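PDB 3K17: Lin0012 protein from Listeria innocua, which probably phosphorylates phosphomevalonate with ATP, as a GHMP-family kinase of the mevalonate route to isopentenyl diphosphate. Local coordinates for residues 74-79 against 153-158; 146-151 against 162-167; 37-42 against 120-125. All coordinates share one frame; numbering follows the deposited sequence.

Interaction 1: 74-79 against 153-158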
ATOM      1  N   HIS A  74      14.482  -3.897 -15.739  1.00 24.74           N
ATOM      2  CA  HIS A  74      15.380  -4.454 -16.735  1.00 23.88           C
ATOM      3  C   HIS A  74      16.714  -4.967 -16.221  1.00 20.48           C
ATOM      4  O   HIS A  74      17.522  -5.479 -16.997  1.00 18.13           O
ATOM      5  CB  HIS A  74      15.593  -3.440 -17.853  1.00 24.93           C
ATOM      6  CG  HIS A  74      14.328  -3.084 -18.565  1.00 32.63           C
ATOM      7  ND1 HIS A  74      13.385  -2.235 -18.025  1.00 33.93           N
ATOM      8  CD2 HIS A  74      13.807  -3.531 -19.731  1.00 34.18           C
ATOM      9  CE1 HIS A  74      12.338  -2.176 -18.828  1.00 35.92           C
ATOM     10  NE2 HIS A  74      12.568  -2.954 -19.870  1.00 36.94           N
ATOM     11  N   TRP A  75      16.933  -4.844 -14.915  1.00 17.14           N
ATOM     12  CA  TRP A  75      18.168  -5.316 -14.286  1.00 17.29           C
ATOM     13  C   TRP A  75      18.023  -6.780 -13.851  1.00 17.26           C
ATOM     14  O   TRP A  75      19.008  -7.471 -13.619  1.00 15.48           O
ATOM     15  CB  TRP A  75      18.481  -4.509 -13.014  1.00 16.49           C
ATOM     16  CG  TRP A  75      18.899  -3.084 -13.227  1.00 16.31           C
ATOM     17  CD1 TRP A  75      18.180  -1.961 -12.919  1.00 18.24           C
ATOM     18  CD2 TRP A  75      20.143  -2.629 -13.772  1.00 16.95           C
ATOM     19  NE1 TRP A  75      18.904  -0.833 -13.238  1.00 16.10           N
ATOM     20  CE2 TRP A  75      20.111  -1.215 -13.764  1.00 18.80           C
ATOM     21  CE3 TRP A  75      21.283  -3.277 -14.266  1.00 16.42           C
ATOM     22  CZ2 TRP A  75      21.178  -0.437 -14.233  1.00 18.62           C
ATOM     23  CZ3 TRP A  75      22.346  -2.506 -14.729  1.00 16.42           C
ATOM     24  CH2 TRP A  75      22.285  -1.100 -14.710  1.00 19.90           C
ATOM     25  N   THR A  76      16.783  -7.234 -13.728  1.00 16.92           N
ATOM     26  CA  THR A  76      16.502  -8.567 -13.224  1.00 18.64           C
ATOM     27  C   THR A  76      17.332  -9.738 -13.730  1.00 17.06           C
ATOM     28  O   THR A  76      17.928 -10.442 -12.922  1.00 16.48           O
ATOM     29  CB  THR A  76      15.000  -8.896 -13.365  1.00 22.06           C
ATOM     30  OG1 THR A  76      14.233  -7.799 -12.858  1.00 24.74           O
ATOM     31  CG2 THR A  76      14.649 -10.117 -12.536  1.00 24.39           C
ATOM     32  N   PHE A  77      17.399  -9.958 -15.041  1.00 17.03           N
ATOM     33  CA  PHE A  77      18.170 -11.104 -15.516  1.00 16.22           C
ATOM     34  C   PHE A  77      19.634 -11.071 -15.097  1.00 13.80           C
ATOM     35  O   PHE A  77      20.140 -12.059 -14.586  1.00 14.03           O
ATOM     36  CB  PHE A  77      18.071 -11.256 -17.041  1.00 13.68           C
ATOM     37  CG  PHE A  77      16.796 -11.914 -17.498  1.00 15.52           C
ATOM     38  CD1 PHE A  77      16.583 -13.276 -17.273  1.00 16.80           C
ATOM     39  CD2 PHE A  77      15.807 -11.176 -18.139  1.00 14.25           C
ATOM     40  CE1 PHE A  77      15.393 -13.900 -17.682  1.00 14.35           C
ATOM     41  CE2 PHE A  77      14.612 -11.790 -18.553  1.00 17.75           C
ATOM     42  CZ  PHE A  77      14.411 -13.158 -18.320  1.00 16.72           C
ATOM     43  N   THR A  78      20.309  -9.943 -15.306  1.00 14.68           N
ATOM     44  CA  THR A  78      21.720  -9.849 -14.954  1.00 15.11           C
ATOM     45  C   THR A  78      21.962  -9.794 -13.453  1.00 16.12           C
ATOM     46  O   THR A  78      22.968 -10.327 -12.962  1.00 17.61           O
ATOM     47  CB  THR A  78      22.403  -8.638 -15.648  1.00 16.10           C
ATOM     48  OG1 THR A  78      21.683  -7.436 -15.354  1.00 16.59           O
ATOM     49  CG2 THR A  78      22.424  -8.844 -17.152  1.00 15.24           C
ATOM     50  N   ALA A  79      21.052  -9.161 -12.715  1.00 14.28           N
ATOM     51  CA  ALA A  79      21.211  -9.086 -11.267  1.00 13.72           C
ATOM     52  C   ALA A  79      21.103 -10.490 -10.693  1.00 11.67           C
ATOM     53  O   ALA A  79      21.843 -10.856  -9.787  1.00 12.15           O
ATOM     54  CB  ALA A  79      20.139  -8.193 -10.645  1.00 13.20           C
ATOM     55  N   LEU A 153      15.644 -19.398 -15.412  1.00 15.83           N
ATOM     56  CA  LEU A 153      14.317 -19.975 -15.243  1.00 18.72           C
ATOM     57  C   LEU A 153      13.502 -19.309 -14.131  1.00 18.89           C
ATOM     58  O   LEU A 153      12.305 -19.104 -14.293  1.00 19.74           O
ATOM     59  CB  LEU A 153      14.409 -21.494 -15.038  1.00 19.68           C
ATOM     60  CG  LEU A 153      14.702 -22.154 -13.695  1.00 24.94           C
ATOM     61  CD1 LEU A 153      13.460 -22.100 -12.811  1.00 25.06           C
ATOM     62  CD2 LEU A 153      15.101 -23.617 -13.945  1.00 25.32           C
ATOM     63  N   VAL A 154      14.116 -18.947 -13.009  1.00 17.21           N
ATOM     64  CA  VAL A 154      13.304 -18.292 -11.986  1.00 17.71           C
ATOM     65  C   VAL A 154      12.939 -16.858 -12.396  1.00 18.50           C
ATOM     66  O   VAL A 154      11.919 -16.329 -11.959  1.00 18.60           O
ATOM     67  CB  VAL A 154      13.984 -18.298 -10.587  1.00 17.43           C
ATOM     68  CG1 VAL A 154      14.224 -19.747 -10.145  1.00 19.65           C
ATOM     69  CG2 VAL A 154      15.276 -17.510 -10.611  1.00 14.53           C
ATOM     70  N   VAL A 155      13.750 -16.221 -13.242  1.00 16.71           N
ATOM     71  CA  VAL A 155      13.408 -14.861 -13.670  1.00 15.62           C
ATOM     72  C   VAL A 155      12.351 -14.913 -14.779  1.00 17.59           C
ATOM     73  O   VAL A 155      11.340 -14.216 -14.727  1.00 18.05           O
ATOM     74  CB  VAL A 155      14.633 -14.085 -14.183  1.00 15.23           C
ATOM     75  CG1 VAL A 155      14.188 -12.730 -14.739  1.00 14.23           C
ATOM     76  CG2 VAL A 155      15.624 -13.880 -13.047  1.00 15.30           C
ATOM     77  N   GLN A 156      12.585 -15.744 -15.784  1.00 15.90           N
ATOM     78  CA  GLN A 156      11.632 -15.879 -16.873  1.00 19.40           C
ATOM     79  C   GLN A 156      10.320 -16.503 -16.362  1.00 17.36           C
ATOM     80  O   GLN A 156       9.241 -16.144 -16.809  1.00 17.74           O
ATOM     81  CB  GLN A 156      12.241 -16.744 -17.982  1.00 20.16           C
ATOM     82  CG  GLN A 156      11.351 -16.974 -19.195  1.00 22.78           C
ATOM     83  CD  GLN A 156      10.965 -15.684 -19.894  1.00 27.13           C
ATOM     84  OE1 GLN A 156      11.754 -14.739 -19.967  1.00 29.34           O
ATOM     85  NE2 GLN A 156       9.750 -15.643 -20.428  1.00 28.38           N
ATOM     86  N   GLY A 157      10.415 -17.431 -15.420  1.00 18.77           N
ATOM     87  CA  GLY A 157       9.216 -18.069 -14.892  1.00 19.72           C
ATOM     88  C   GLY A 157       8.751 -19.233 -15.755  1.00 22.96           C
ATOM     89  O   GLY A 157       7.746 -19.877 -15.455  1.00 22.47           O
ATOM     90  N   ASN A 158       9.484 -19.496 -16.834  1.00 22.63           N
ATOM     91  CA  ASN A 158       9.178 -20.595 -17.752  1.00 24.16           C
ATOM     92  C   ASN A 158      10.292 -20.694 -18.783  1.00 22.70           C
ATOM     93  O   ASN A 158      11.271 -19.948 -18.714  1.00 24.28           O
ATOM     94  CB  ASN A 158       7.830 -20.370 -18.451  1.00 26.29           C
ATOM     95  CG  ASN A 158       7.748 -19.021 -19.139  1.00 26.52           C
ATOM     96  OD1 ASN A 158       8.632 -18.650 -19.898  1.00 28.02           O
ATOM     97  ND2 ASN A 158       6.681 -18.285 -18.873  1.00 30.88           N
TER
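F77 and V155 mark the closest approach of two backbones, with their CA atoms 6.3 Å apart: the N-terminal part of helix 76-91 meets the last turn of helix 141-156. That second helix closes with the backbone bond from G157 N to L153 O, and G157 then leaves helical geometry with a positive phi of 84°, a conformation that glycine, with no CB to meet the carbonyl oxygen before it, adopts easily. V155 and F77 give the two largest shares of the contact. V155 CG1 sits over one face of the F77 ring in a CH-pi contact, 3.5 Å from the ring centroid and 15° off the ring normal. The same methyl meets T76 CG2 at 3.4 Å, tighter than usual for two carbons, while V155 CG2 is 3.9 Å from T76 CG2, a looser contact. T76 OG1 stands beside the backbone N (chi1 -48°), which puts CG2 anti to that N and facing the valine, and OG1 hydrogen-bonds E73 O. Threonine thus serves an apolar and a polar neighbour at once. Q156 borders the ring differently: its OE1 comes to the edge, in plane, 3.5 Å from F77 CZ, and its amide is nearly coplanar with the ring. The NE2 of that amide donates to N158 OD1 at 3.3 Å, which helps fix the amide's rotation. H152 stacks on F77, and H185 of the second subunit packs on T76. This is helix-to-helix packing near the surface of the GHMP kinase N-terminal domain, joining helices 76-91 and 141-156.

Interaction 2: 146-151 against 162-167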
ATOM      1  N   LYS A 146      24.326 -24.818 -15.551  1.00 18.21           N
ATOM      2  CA  LYS A 146      23.392 -24.979 -14.442  1.00 18.92           C
ATOM      3  C   LYS A 146      23.150 -23.661 -13.698  1.00 17.97           C
ATOM      4  O   LYS A 146      22.025 -23.357 -13.327  1.00 16.16           O
ATOM      5  CB  LYS A 146      23.906 -26.036 -13.455  1.00 23.06           C
ATOM      6  CG  LYS A 146      23.916 -27.467 -13.986  1.00 23.83           C
ATOM      7  CD  LYS A 146      24.425 -28.412 -12.907  1.00 26.50           C
ATOM      8  CE  LYS A 146      24.504 -29.853 -13.387  1.00 29.33           C
ATOM      9  NZ  LYS A 146      25.026 -30.744 -12.305  1.00 31.44           N
ATOM     10  N   LEU A 147      24.208 -22.899 -13.455  1.00 18.02           N
ATOM     11  CA  LEU A 147      24.055 -21.616 -12.777  1.00 17.42           C
ATOM     12  C   LEU A 147      23.195 -20.703 -13.658  1.00 15.87           C
ATOM     13  O   LEU A 147      22.227 -20.112 -13.195  1.00 15.72           O
ATOM     14  CB  LEU A 147      25.422 -20.969 -12.542  1.00 17.40           C
ATOM     15  CG  LEU A 147      26.351 -21.640 -11.526  1.00 20.37           C
ATOM     16  CD1 LEU A 147      27.733 -21.004 -11.602  1.00 18.98           C
ATOM     17  CD2 LEU A 147      25.769 -21.510 -10.117  1.00 20.19           C
ATOM     18  N   ALA A 148      23.552 -20.615 -14.937  1.00 14.43           N
ATOM     19  CA  ALA A 148      22.836 -19.777 -15.888  1.00 13.68           C
ATOM     20  C   ALA A 148      21.384 -20.212 -16.073  1.00 14.77           C
ATOM     21  O   ALA A 148      20.481 -19.369 -16.198  1.00 14.58           O
ATOM     22  CB  ALA A 148      23.564 -19.779 -17.233  1.00 12.30           C
ATOM     23  N   ALA A 149      21.157 -21.523 -16.092  1.00 15.34           N
ATOM     24  CA  ALA A 149      19.814 -22.067 -16.264  1.00 16.63           C
ATOM     25  C   ALA A 149      18.913 -21.793 -15.054  1.00 18.23           C
ATOM     26  O   ALA A 149      17.748 -21.414 -15.216  1.00 17.69           O
ATOM     27  CB  ALA A 149      19.885 -23.571 -16.530  1.00 19.49           C
ATOM     28  N   LEU A 150      19.441 -22.003 -13.850  1.00 16.59           N
ATOM     29  CA  LEU A 150      18.668 -21.744 -12.636  1.00 17.79           C
ATOM     30  C   LEU A 150      18.316 -20.262 -12.589  1.00 16.59           C
ATOM     31  O   LEU A 150      17.187 -19.893 -12.296  1.00 16.76           O
ATOM     32  CB  LEU A 150      19.472 -22.094 -11.382  1.00 16.44           C
ATOM     33  CG  LEU A 150      19.677 -23.573 -11.042  1.00 19.89           C
ATOM     34  CD1 LEU A 150      20.524 -23.710  -9.783  1.00 18.66           C
ATOM     35  CD2 LEU A 150      18.320 -24.231 -10.837  1.00 19.53           C
ATOM     36  N   SER A 151      19.303 -19.419 -12.873  1.00 16.60           N
ATOM     37  CA  SER A 151      19.106 -17.972 -12.861  1.00 16.19           C
ATOM     38  C   SER A 151      17.986 -17.565 -13.810  1.00 15.63           C
ATOM     39  O   SER A 151      17.018 -16.917 -13.412  1.00 15.64           O
ATOM     40  CB  SER A 151      20.400 -17.257 -13.276  1.00 15.77           C
ATOM     41  OG  SER A 151      20.232 -15.842 -13.298  1.00 14.17           O
ATOM     42  N   GLY A 162      16.944 -23.903 -23.345  1.00 18.06           N
ATOM     43  CA  GLY A 162      17.681 -24.356 -24.517  1.00 15.90           C
ATOM     44  C   GLY A 162      18.445 -23.155 -25.059  1.00 14.94           C
ATOM     45  O   GLY A 162      19.524 -23.297 -25.645  1.00 13.45           O
ATOM     46  N   ASP A 163      17.885 -21.959 -24.856  1.00 14.05           N
ATOM     47  CA  ASP A 163      18.538 -20.739 -25.304  1.00 12.20           C
ATOM     48  C   ASP A 163      19.802 -20.531 -24.482  1.00 12.79           C
ATOM     49  O   ASP A 163      20.834 -20.140 -25.013  1.00 12.22           O
ATOM     50  CB  ASP A 163      17.601 -19.520 -25.188  1.00 16.28           C
ATOM     51  CG  ASP A 163      16.909 -19.413 -23.835  1.00 18.04           C
ATOM     52  OD1 ASP A 163      17.092 -20.289 -22.960  1.00 18.04           O
ATOM     53  OD2 ASP A 163      16.166 -18.428 -23.655  1.00 20.90           O
ATOM     54  N   ILE A 164      19.716 -20.800 -23.184  1.00 11.62           N
ATOM     55  CA  ILE A 164      20.871 -20.681 -22.307  1.00 13.79           C
ATOM     56  C   ILE A 164      21.969 -21.641 -22.808  1.00 15.40           C
ATOM     57  O   ILE A 164      23.143 -21.277 -22.880  1.00 14.75           O
ATOM     58  CB  ILE A 164      20.495 -21.065 -20.847  1.00 12.86           C
ATOM     59  CG1 ILE A 164      19.625 -19.968 -20.216  1.00 15.66           C
ATOM     60  CG2 ILE A 164      21.741 -21.298 -20.025  1.00 14.50           C
ATOM     61  CD1 ILE A 164      20.315 -18.629 -20.061  1.00 11.77           C
ATOM     62  N   ALA A 165      21.573 -22.863 -23.161  1.00 14.43           N
ATOM     63  CA  ALA A 165      22.527 -23.876 -23.626  1.00 16.16           C
ATOM     64  C   ALA A 165      23.266 -23.440 -24.886  1.00 16.12           C
ATOM     65  O   ALA A 165      24.495 -23.539 -24.972  1.00 17.70           O
ATOM     66  CB  ALA A 165      21.801 -25.199 -23.882  1.00 12.74           C
ATOM     67  N   SER A 166      22.504 -22.955 -25.861  1.00 15.82           N
ATOM     68  CA  SER A 166      23.067 -22.519 -27.124  1.00 14.53           C
ATOM     69  C   SER A 166      24.041 -21.362 -26.952  1.00 16.18           C
ATOM     70  O   SER A 166      25.112 -21.365 -27.555  1.00 15.33           O
ATOM     71  CB  SER A 166      21.941 -22.137 -28.087  1.00 14.78           C
ATOM     72  OG  SER A 166      22.468 -21.654 -29.308  1.00 13.04           O
ATOM     73  N   CYS A 167      23.675 -20.369 -26.136  1.00 14.94           N
ATOM     74  CA  CYS A 167      24.553 -19.218 -25.905  1.00 14.28           C
ATOM     75  C   CYS A 167      25.841 -19.635 -25.185  1.00 15.15           C
ATOM     76  O   CYS A 167      26.924 -19.127 -25.477  1.00 15.95           O
ATOM     77  CB  CYS A 167      23.822 -18.154 -25.078  1.00 12.98           C
ATOM     78  SG  CYS A 167      22.407 -17.430 -25.954  1.00 16.00           S
TER
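I164 lays its CG2 methyl against the CB of A148, 3.7 Å away, and this pair is the main apolar overlap between helices 141-156 and 162-169. The same methyl lies 4.0 Å from A149 N, so it rests on the backbone of the first helix as well as on a side chain. The other branch of the isoleucine takes a different course, with CD1 reaching to 3.9 Å from A148 O: CG2 takes the A148 methyl and CD1 the A148 carbonyl oxygen. CG1 lies beside the backbone N of I164 (chi1 -72°), which leaves CG2 anti to it and directed at A148. Small residues suit the opposing surface, for A148 and A149 add little bulk and let the chains approach to 6.3 Å between the CA atoms of A149 and I164. A beta-branched residue, in turn, gives two separate carbons to spread over that shallow surface. A148 and I164 both also touch helix 119-135, A148 through T124 and I128, I164 through A121, so the contact is buried among three helices. D163 and C167 of the same short helix touch K14 of strand 7-18. Helix 162-169 is thus wedged between helices 141-156 and 119-135 and that strand, an internal helix of the alpha/beta N-terminal domain of the GHMP kinase fold.

Interaction 3: 37-42 against 120-125; sequences RYITLT and SAAATV
I39 projects from strand 37-45 onto A122 and A123 of helix 119-135, in the N-terminal domain of the GHMP kinase fold, where helices cover one face of the mixed sheet. S120, A121 and A122 end the GLGSSAA signature, which as in relatives probably forms the phosphate-binding loop leading into this helix. The tight part gathers at one methyl. I39 CD1 lies 3.2 Å from A122 CB, closer than usual van der Waals contact, and 3.3 Å from A123 N, so the tip of the isoleucine is pressed against the helix backbone itself. Extension explains the reach: chi2 of 180° carries CD1 straight out from the strand, whereas chi1 of -93° departs from a staggered value, consistent with some strain. Alanines suit the helix side because their short side chains let the strand come to 6.5 Å between the CA atoms of I39 and A122. Packing slackens at the partly exposed A123, whose CB is 4.0 Å from I39 CD1. L41 also points toward the helix, yet L41 CD1 is 5.2 Å from A123 O, and the leucine packs instead on A126, V127 and A130. On the more open strand side, Y38 OH bonds to R353 N. T124 turns away from the strand: S120 O accepts both T124 OG1, at 2.8 Å, and T124 N, and the two donors arrive from opposite faces of the carbonyl plane.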
ATOM      1  N   ARG A  37      26.370 -12.918 -33.841  1.00 17.04           N
ATOM      2  CA  ARG A  37      25.969 -11.606 -33.312  1.00 17.47           C
ATOM      3  C   ARG A  37      26.088 -11.797 -31.810  1.00 17.36           C
ATOM      4  O   ARG A  37      25.559 -12.758 -31.251  1.00 17.80           O
ATOM      5  CB  ARG A  37      24.551 -11.260 -33.764  1.00 16.57           C
ATOM      6  CG  ARG A  37      24.510 -11.039 -35.280  1.00 18.36           C
ATOM      7  CD  ARG A  37      23.118 -11.005 -35.887  1.00 17.88           C
ATOM      8  NE  ARG A  37      23.233 -11.134 -37.337  1.00 20.86           N
ATOM      9  CZ  ARG A  37      23.654 -10.172 -38.154  1.00 20.01           C
ATOM     10  NH1 ARG A  37      23.984  -8.979 -37.674  1.00 21.09           N
ATOM     11  NH2 ARG A  37      23.809 -10.426 -39.447  1.00 19.00           N
ATOM     12  N   TYR A  38      26.788 -10.874 -31.163  1.00 15.98           N
ATOM     13  CA  TYR A  38      27.095 -11.028 -29.757  1.00 15.85           C
ATOM     14  C   TYR A  38      26.701  -9.975 -28.739  1.00 16.50           C
ATOM     15  O   TYR A  38      26.433  -8.810 -29.046  1.00 14.04           O
ATOM     16  CB  TYR A  38      28.614 -11.213 -29.621  1.00 16.85           C
ATOM     17  CG  TYR A  38      29.182 -12.340 -30.454  1.00 17.93           C
ATOM     18  CD1 TYR A  38      29.432 -13.588 -29.884  1.00 17.03           C
ATOM     19  CD2 TYR A  38      29.404 -12.180 -31.826  1.00 18.06           C
ATOM     20  CE1 TYR A  38      29.880 -14.646 -30.641  1.00 16.63           C
ATOM     21  CE2 TYR A  38      29.856 -13.248 -32.610  1.00 19.91           C
ATOM     22  CZ  TYR A  38      30.090 -14.479 -32.000  1.00 18.84           C
ATOM     23  OH  TYR A  38      30.528 -15.554 -32.730  1.00 18.25           O
ATOM     24  N   ILE A  39      26.693 -10.440 -27.500  1.00 15.63           N
ATOM     25  CA  ILE A  39      26.502  -9.595 -26.353  1.00 18.06           C
ATOM     26  C   ILE A  39      27.957  -9.592 -25.888  1.00 18.44           C
ATOM     27  O   ILE A  39      28.616 -10.644 -25.903  1.00 19.08           O
ATOM     28  CB  ILE A  39      25.585 -10.251 -25.296  1.00 19.99           C
ATOM     29  CG1 ILE A  39      24.134  -9.810 -25.558  1.00 20.97           C
ATOM     30  CG2 ILE A  39      26.054  -9.876 -23.889  1.00 16.10           C
ATOM     31  CD1 ILE A  39      23.120 -10.379 -24.613  1.00 28.76           C
ATOM     32  N   THR A  40      28.481  -8.424 -25.534  1.00 18.15           N
ATOM     33  CA  THR A  40      29.866  -8.325 -25.080  1.00 18.19           C
ATOM     34  C   THR A  40      29.910  -7.791 -23.658  1.00 18.26           C
ATOM     35  O   THR A  40      29.380  -6.719 -23.375  1.00 19.89           O
ATOM     36  CB  THR A  40      30.684  -7.377 -25.984  1.00 18.70           C
ATOM     37  OG1 THR A  40      30.669  -7.872 -27.325  1.00 21.32           O
ATOM     38  CG2 THR A  40      32.128  -7.285 -25.505  1.00 20.78           C
ATOM     39  N   LEU A  41      30.530  -8.546 -22.759  1.00 17.68           N
ATOM     40  CA  LEU A  41      30.649  -8.117 -21.371  1.00 17.79           C
ATOM     41  C   LEU A  41      32.131  -7.872 -21.065  1.00 19.79           C
ATOM     42  O   LEU A  41      32.952  -8.788 -21.158  1.00 17.64           O
ATOM     43  CB  LEU A  41      30.071  -9.190 -20.431  1.00 14.36           C
ATOM     44  CG  LEU A  41      29.866  -8.749 -18.977  1.00 17.82           C
ATOM     45  CD1 LEU A  41      28.912  -9.691 -18.275  1.00 14.06           C
ATOM     46  CD2 LEU A  41      31.213  -8.693 -18.249  1.00 17.98           C
ATOM     47  N   THR A  42      32.467  -6.630 -20.722  1.00 20.53           N
ATOM     48  CA  THR A  42      33.845  -6.269 -20.394  1.00 21.23           C
ATOM     49  C   THR A  42      33.953  -6.102 -18.877  1.00 22.12           C
ATOM     50  O   THR A  42      33.214  -5.316 -18.272  1.00 22.16           O
ATOM     51  CB  THR A  42      34.252  -4.969 -21.122  1.00 23.86           C
ATOM     52  OG1 THR A  42      34.078  -5.149 -22.535  1.00 21.98           O
ATOM     53  CG2 THR A  42      35.714  -4.624 -20.846  1.00 23.73           C
ATOM     54  N   SER A 120      17.983 -12.194 -23.305  1.00 13.74           N
ATOM     55  CA  SER A 120      18.057 -12.489 -21.875  1.00 13.69           C
ATOM     56  C   SER A 120      19.004 -13.649 -21.552  1.00 12.92           C
ATOM     57  O   SER A 120      19.765 -13.590 -20.587  1.00 13.50           O
ATOM     58  CB  SER A 120      16.652 -12.767 -21.300  1.00 15.18           C
ATOM     59  OG  SER A 120      16.043 -13.920 -21.882  1.00 15.23           O
ATOM     60  N   ALA A 121      18.965 -14.698 -22.359  1.00 13.78           N
ATOM     61  CA  ALA A 121      19.844 -15.841 -22.132  1.00 13.20           C
ATOM     62  C   ALA A 121      21.304 -15.433 -22.342  1.00 11.95           C
ATOM     63  O   ALA A 121      22.171 -15.740 -21.523  1.00 13.42           O
ATOM     64  CB  ALA A 121      19.481 -16.968 -23.080  1.00 12.08           C
ATOM     65  N   ALA A 122      21.572 -14.725 -23.436  1.00 12.45           N
ATOM     66  CA  ALA A 122      22.938 -14.312 -23.743  1.00 12.24           C
ATOM     67  C   ALA A 122      23.540 -13.438 -22.651  1.00 12.53           C
ATOM     68  O   ALA A 122      24.721 -13.575 -22.304  1.00 12.59           O
ATOM     69  CB  ALA A 122      22.979 -13.591 -25.080  1.00 11.47           C
ATOM     70  N   ALA A 123      22.733 -12.538 -22.103  1.00 13.53           N
ATOM     71  CA  ALA A 123      23.214 -11.659 -21.046  1.00 12.42           C
ATOM     72  C   ALA A 123      23.522 -12.488 -19.802  1.00 11.92           C
ATOM     73  O   ALA A 123      24.553 -12.302 -19.145  1.00 11.76           O
ATOM     74  CB  ALA A 123      22.153 -10.591 -20.728  1.00 14.83           C
ATOM     75  N   THR A 124      22.614 -13.397 -19.472  1.00 13.15           N
ATOM     76  CA  THR A 124      22.801 -14.260 -18.315  1.00 12.32           C
ATOM     77  C   THR A 124      24.117 -15.053 -18.456  1.00 14.17           C
ATOM     78  O   THR A 124      24.939 -15.102 -17.538  1.00 13.27           O
ATOM     79  CB  THR A 124      21.628 -15.245 -18.183  1.00 13.02           C
ATOM     80  OG1 THR A 124      20.412 -14.512 -18.007  1.00 14.12           O
ATOM     81  CG2 THR A 124      21.828 -16.163 -16.984  1.00 10.08           C
ATOM     82  N   VAL A 125      24.303 -15.667 -19.615  1.00 13.84           N
ATOM     83  CA  VAL A 125      25.506 -16.463 -19.882  1.00 13.51           C
ATOM     84  C   VAL A 125      26.774 -15.608 -19.843  1.00 15.45           C
ATOM     85  O   VAL A 125      27.820 -16.072 -19.392  1.00 16.83           O
ATOM     86  CB  VAL A 125      25.387 -17.192 -21.253  1.00 13.48           C
ATOM     87  CG1 VAL A 125      26.725 -17.811 -21.668  1.00 13.74           C
ATOM     88  CG2 VAL A 125      24.327 -18.293 -21.150  1.00 11.49           C
TER

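The three contacts pack into one layered body, with centres about 12 Å apart for interactions 1 and 2 and for 2 and 3, and about 14 Å for 1 and 3. Helix 141-156 serves both interaction 1, at its end, and interaction 2, nearer its middle. Helix 119-135 ties interaction 3 to the others: F77 CE2 meets S120 CB at 3.6 Å, and I164 CD1 lies 3.5 Å from A121 CA. The order is strand 37-45, then helix 119-135, then helices 76-91, 141-156 and 162-169 against it. Interaction 3 uses the start of the helix that follows the GLGSSAA signature, which in relatives holds the phosphates of ATP, so it probably lies near the nucleotide site.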